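PDB 3T3W: enoyl-CoA hydratase from Mycobacterium thermoresistibile, which probably catalyses the reversible hydration of 2-enoyl-CoA thioesters in fatty-acid metabolism. Local coordinates for residues D158-E163 with H252-N258; S27-T32 with R211-G215. All coordinates share one frame. Residues are numbered along the deposited sequence.

Interaction 1 of 2, residues D158-E163 with H252-N258; sequences DIGGVE and HQTGHGN. Unlike the reference sequence in segment 158-163: D158 (reference Gly). With ZN (zinc ion), chain T.
A zinc ion ties loop 158-163 to helix 252-258 of this crotonase-family chain: E163 OE2, H252 NE2 and H256 NE2 each sit 2.1 Å from it, as does water 2, and E102 of helix 95-115 completes the site. H252 and H256 (chi1 t and m), one helical turn apart (HxxxH), supply two ligands; H256 ND1 hydrogen-bonds P266 O. An inverse gamma turn is centred on G160; G161 follows at positive phi (89/162), aiming its O at H252 ND1 for a 2.7 Å hydrogen bond that orients the imidazole. E163 CG lies over one face of that ring in a CH-pi contact, I159 CG2 over the opposite face. The backbones come closest at I159 and G255 (CA-CA 4.6 Å); a side chain on G255 would collide with I159 CD1, which makes a CH-pi contact with the H256 ring. N258 OD1 accepts from E96 N of a neighbouring subunit, and water 1, 2.5 Å from D158 O and 2.8 Å from D158 OD1, accepts from N258 ND2 (3.3 Å).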
loop_
_atom_site.group_PDB
_atom_site.type_symbol
_atom_site.label_atom_id
_atom_site.label_comp_id
_atom_site.label_asym_id
_atom_site.label_seq_id
_atom_site.Cartn_x
_atom_site.Cartn_y
_atom_site.Cartn_z
ATOM N N ASP F 158 -14.417 -14.603 -22.825
ATOM C CA ASP F 158 -14.615 -14.972 -21.424
ATOM C C ASP F 158 -13.489 -14.632 -20.476
ATOM O O ASP F 158 -13.396 -15.205 -19.393
ATOM C CB ASP F 158 -15.082 -16.422 -21.238
ATOM C CG ASP F 158 -16.554 -16.483 -20.830
ATOM O OD1 ASP F 158 -16.933 -16.211 -19.637
ATOM O OD2 ASP F 158 -17.321 -16.724 -21.750
ATOM N N ILE F 159 -12.677 -13.646 -20.834
ATOM C CA ILE F 159 -11.540 -13.284 -20.033
ATOM C C ILE F 159 -11.601 -11.818 -19.619
ATOM O O ILE F 159 -11.980 -10.971 -20.431
ATOM C CB ILE F 159 -10.238 -13.467 -20.866
ATOM C CG1 ILE F 159 -10.176 -14.845 -21.500
ATOM C CG2 ILE F 159 -9.019 -13.220 -19.998
ATOM C CD1 ILE F 159 -10.163 -15.964 -20.500
ATOM N N GLY F 160 -11.236 -11.506 -18.375
ATOM C CA GLY F 160 -11.342 -10.156 -17.871
ATOM C C GLY F 160 -10.173 -9.227 -18.204
ATOM O O GLY F 160 -9.470 -8.775 -17.281
ATOM N N GLY F 161 -9.915 -9.009 -19.489
ATOM C CA GLY F 161 -8.776 -8.193 -19.906
ATOM C C GLY F 161 -7.542 -9.070 -20.071
ATOM O O GLY F 161 -7.462 -10.190 -19.511
ATOM N N VAL F 162 -6.552 -8.558 -20.785
ATOM C CA VAL F 162 -5.294 -9.322 -21.011
ATOM C C VAL F 162 -4.479 -9.495 -19.724
ATOM O O VAL F 162 -4.806 -8.936 -18.637
ATOM C CB VAL F 162 -4.437 -8.674 -22.118
ATOM C CG1 VAL F 162 -5.182 -8.766 -23.479
ATOM C CG2 VAL F 162 -4.104 -7.213 -21.765
ATOM N N GLU F 163 -3.398 -10.266 -19.866
ATOM C CA GLU F 163 -2.666 -10.817 -18.721
ATOM C C GLU F 163 -1.914 -9.793 -17.892
ATOM O O GLU F 163 -1.641 -10.040 -16.708
ATOM C CB GLU F 163 -1.628 -11.816 -19.270
ATOM C CG GLU F 163 -2.216 -13.105 -19.843
ATOM C CD GLU F 163 -2.728 -13.053 -21.300
ATOM O OE1 GLU F 163 -2.760 -11.962 -21.917
ATOM O OE2 GLU F 163 -3.151 -14.131 -21.795
ATOM N N HIS F 252 -7.229 -12.925 -14.417
ATOM C CA HIS F 252 -7.183 -13.353 -15.808
ATOM C C HIS F 252 -7.222 -14.869 -15.902
ATOM O O HIS F 252 -8.013 -15.439 -16.677
ATOM C CB HIS F 252 -5.963 -12.749 -16.455
ATOM C CG HIS F 252 -5.758 -13.188 -17.887
ATOM N ND1 HIS F 252 -6.085 -12.403 -18.939
ATOM C CD2 HIS F 252 -5.228 -14.365 -18.415
ATOM C CE1 HIS F 252 -5.807 -13.064 -20.090
ATOM N NE2 HIS F 252 -5.297 -14.267 -19.780
ATOM N N GLN F 253 -6.442 -15.540 -15.078
ATOM C CA GLN F 253 -6.406 -16.992 -15.090
ATOM C C GLN F 253 -7.725 -17.643 -14.642
ATOM O O GLN F 253 -8.064 -18.745 -15.091
ATOM C CB GLN F 253 -5.196 -17.497 -14.285
ATOM C CG GLN F 253 -3.852 -17.135 -14.908
ATOM C CD GLN F 253 -3.635 -17.710 -16.291
ATOM O OE1 GLN F 253 -4.110 -18.795 -16.594
ATOM N NE2 GLN F 253 -2.970 -16.959 -17.157
ATOM N N THR F 254 -8.486 -17.002 -13.755
ATOM C CA THR F 254 -9.814 -17.553 -13.422
ATOM C C THR F 254 -10.715 -17.544 -14.674
ATOM O O THR F 254 -11.675 -18.337 -14.754
ATOM C CB THR F 254 -10.553 -16.831 -12.257
ATOM O OG1 THR F 254 -10.931 -15.486 -12.646
ATOM C CG2 THR F 254 -9.680 -16.844 -10.993
ATOM N N GLY F 255 -10.439 -16.642 -15.618
ATOM C CA GLY F 255 -11.184 -16.624 -16.896
ATOM C C GLY F 255 -10.912 -17.849 -17.699
ATOM O O GLY F 255 -11.833 -18.539 -18.214
ATOM N N HIS F 256 -9.633 -18.166 -17.796
ATOM C CA HIS F 256 -9.246 -19.399 -18.465
ATOM C C HIS F 256 -9.827 -20.604 -17.779
ATOM O O HIS F 256 -10.294 -21.534 -18.456
ATOM C CB HIS F 256 -7.738 -19.586 -18.538
ATOM C CG HIS F 256 -7.058 -18.665 -19.502
ATOM N ND1 HIS F 256 -7.394 -18.632 -20.830
ATOM C CD2 HIS F 256 -6.066 -17.724 -19.330
ATOM C CE1 HIS F 256 -6.617 -17.736 -21.452
ATOM N NE2 HIS F 256 -5.796 -17.184 -20.555
ATOM N N GLY F 257 -9.775 -20.620 -16.446
ATOM C CA GLY F 257 -10.338 -21.708 -15.673
ATOM C C GLY F 257 -11.814 -21.891 -15.950
ATOM O O GLY F 257 -12.319 -23.016 -16.156
ATOM N N ASN F 258 -12.531 -20.789 -16.014
ATOM C CA ASN F 258 -13.944 -20.911 -16.307
ATOM C C ASN F 258 -14.236 -21.364 -17.738
ATOM O O ASN F 258 -15.119 -22.222 -17.974
ATOM C CB ASN F 258 -14.672 -19.612 -16.046
ATOM C CG ASN F 258 -16.173 -19.767 -16.131
ATOM O OD1 ASN F 258 -16.741 -20.562 -15.415
ATOM N ND2 ASN F 258 -16.816 -18.992 -17.010
HETATM ZN ZN ZN T . -4.439 -15.651 -21.060
HETATM O O HOH W 1 -14.790 -16.604 -17.892
HETATM O O HOH W 2 -5.581 -15.047 -22.731
#

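Interaction 2 of 2, residues S27-T32 with R211-G215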
loop_
_atom_site.group_PDB
_atom_site.type_symbol
_atom_site.label_atom_id
_atom_site.label_comp_id
_atom_site.label_asym_id
_atom_site.label_seq_id
_atom_site.Cartn_x
_atom_site.Cartn_y
_atom_site.Cartn_z
ATOM N N SER F 27 22.187 1.980 -34.366
ATOM C CA SER F 27 22.954 3.096 -34.915
ATOM C C SER F 27 22.686 4.371 -34.142
ATOM O O SER F 27 21.589 4.555 -33.617
ATOM C CB SER F 27 22.665 3.291 -36.397
ATOM O OG SER F 27 21.295 3.457 -36.610
ATOM N N ASP F 28 23.700 5.241 -34.057
ATOM C CA ASP F 28 23.552 6.511 -33.369
ATOM C C ASP F 28 23.007 6.340 -31.922
ATOM O O ASP F 28 22.194 7.153 -31.468
ATOM C CB ASP F 28 22.582 7.436 -34.153
ATOM C CG ASP F 28 22.948 7.579 -35.623
ATOM O OD1 ASP F 28 24.099 7.937 -35.870
ATOM O OD2 ASP F 28 22.077 7.298 -36.497
ATOM N N ARG F 29 23.463 5.302 -31.238
ATOM C CA ARG F 29 23.092 4.951 -29.848
ATOM C C ARG F 29 21.610 4.560 -29.667
ATOM O O ARG F 29 21.108 4.524 -28.528
ATOM C CB ARG F 29 23.497 6.047 -28.842
ATOM C CG ARG F 29 24.995 6.390 -28.935
ATOM C CD ARG F 29 25.486 7.157 -27.727
ATOM N NE ARG F 29 25.265 6.346 -26.536
ATOM C CZ ARG F 29 26.054 5.359 -26.098
ATOM N NH1 ARG F 29 27.211 5.058 -26.701
ATOM N NH2 ARG F 29 25.687 4.687 -25.016
ATOM N N ILE F 30 20.946 4.233 -30.772
ATOM C CA ILE F 30 19.518 3.818 -30.725
ATOM C C ILE F 30 19.469 2.384 -31.211
ATOM O O ILE F 30 19.986 2.095 -32.280
ATOM C CB ILE F 30 18.643 4.711 -31.648
ATOM C CG1 ILE F 30 18.702 6.176 -31.207
ATOM C CG2 ILE F 30 17.179 4.208 -31.630
ATOM C CD1 ILE F 30 18.169 7.152 -32.240
ATOM N N ALA F 31 18.834 1.495 -30.444
ATOM C CA ALA F 31 18.500 0.142 -30.908
ATOM C C ALA F 31 17.077 0.182 -31.374
ATOM O O ALA F 31 16.176 0.486 -30.575
ATOM C CB ALA F 31 18.622 -0.877 -29.771
ATOM N N THR F 32 16.865 -0.108 -32.654
ATOM C CA THR F 32 15.525 -0.164 -33.194
ATOM C C THR F 32 15.116 -1.636 -33.374
ATOM O O THR F 32 15.781 -2.394 -34.123
ATOM C CB THR F 32 15.428 0.568 -34.536
ATOM O OG1 THR F 32 15.894 1.921 -34.341
ATOM C CG2 THR F 32 13.990 0.557 -35.031
ATOM N N ARG F 211 12.262 8.531 -34.119
ATOM C CA ARG F 211 13.701 8.505 -34.126
ATOM C C ARG F 211 14.275 9.858 -33.670
ATOM O O ARG F 211 15.299 9.921 -32.990
ATOM C CB ARG F 211 14.261 8.112 -35.470
ATOM C CG ARG F 211 15.757 7.848 -35.345
ATOM C CD ARG F 211 16.325 7.129 -36.538
ATOM N NE ARG F 211 17.750 6.925 -36.360
ATOM C CZ ARG F 211 18.310 5.857 -35.799
ATOM N NH1 ARG F 211 17.569 4.871 -35.341
ATOM N NH2 ARG F 211 19.638 5.775 -35.750
ATOM N N ALA F 212 13.604 10.947 -34.024
ATOM C CA ALA F 212 14.088 12.275 -33.625
ATOM C C ALA F 212 14.043 12.421 -32.097
ATOM O O ALA F 212 14.975 12.941 -31.468
ATOM C CB ALA F 212 13.264 13.386 -34.298
ATOM N N LEU F 213 12.947 11.956 -31.502
ATOM C CA LEU F 213 12.808 11.953 -30.063
ATOM C C LEU F 213 13.866 11.048 -29.403
ATOM O O LEU F 213 14.510 11.443 -28.435
ATOM C CB LEU F 213 11.384 11.538 -29.679
ATOM C CG LEU F 213 11.088 11.340 -28.185
ATOM C CD1 LEU F 213 11.317 12.661 -27.456
ATOM C CD2 LEU F 213 9.670 10.788 -27.974
ATOM N N ALA F 214 14.061 9.845 -29.941
ATOM C CA ALA F 214 15.095 8.924 -29.443
ATOM C C ALA F 214 16.473 9.571 -29.478
ATOM O O ALA F 214 17.234 9.477 -28.524
ATOM C CB ALA F 214 15.078 7.629 -30.278
ATOM N N GLY F 215 16.757 10.272 -30.572
ATOM C CA GLY F 215 18.029 10.995 -30.720
ATOM C C GLY F 215 18.258 12.081 -29.701
ATOM O O GLY F 215 19.370 12.227 -29.210
HETATM O O HOH W 3 18.517 2.273 -34.631
HETATM O O HOH W 4 14.687 4.480 -34.879
#
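S27 to I30 make a type I' beta turn, closed by S27 N to I30 O (3.0 Å) and I30 N to S27 O (2.9 Å), and strand 30-32 follows. Helix 211-215 runs roughly antiparallel to that strand, at 148°, with the axes 9.9 Å apart at closest approach; the nearest CA atoms are those of I30 and A214, 6.9 Å apart. The filling between them is I30, whose CD1 sits 3.7 Å from A214 CB and 3.8 Å from G215 N. This is a helix laid on a face of the crotonase-fold sheet at the hairpin of strands 22-27 and 30-35: A214 also touches V67 and V69 of strand 67-72. R211 stretches to the turn with chi1 to chi3 all t, and I30 CD1 lies over one face of its guanidinium, 3.8 Å from CZ. R211 NH2 hydrogen-bonds S27 O at 3.1 Å and forms a salt bridge with D28 OD2 at 3.0 Å; its bond to S27 OG, also 3.0 Å, is weak, and that hydroxyl is hydrogen-bonded to D25 as well. R211 NH1 donates to waters 3 and 4 (2.9 Å each), which both also bond T32 OG1 (2.7 and 2.9 Å).

Overall arrangement
From the N terminus, the chain first passes the hairpin at 27-32, on the edge of the six-stranded sheet, then builds most of that sheet before reaching loop 158-163, between strand 149-151 and helix 167-171. Several helices and strand 199-201 later, helix 206-217 returns to the hairpin, closing interaction 2 across 178 intervening residues. Only afterwards does helix 241-263 meet the loop, closing interaction 1 over 88 residues, so the two closures cross rather than nest. Their centres are 37 Å apart, on opposite sides of the chain's centre, and their nearest atoms about 23 Å apart. Interaction 2 fastens a late helix to the sheet; interaction 1 joins the C-terminal helix to the loop near subunit interfaces.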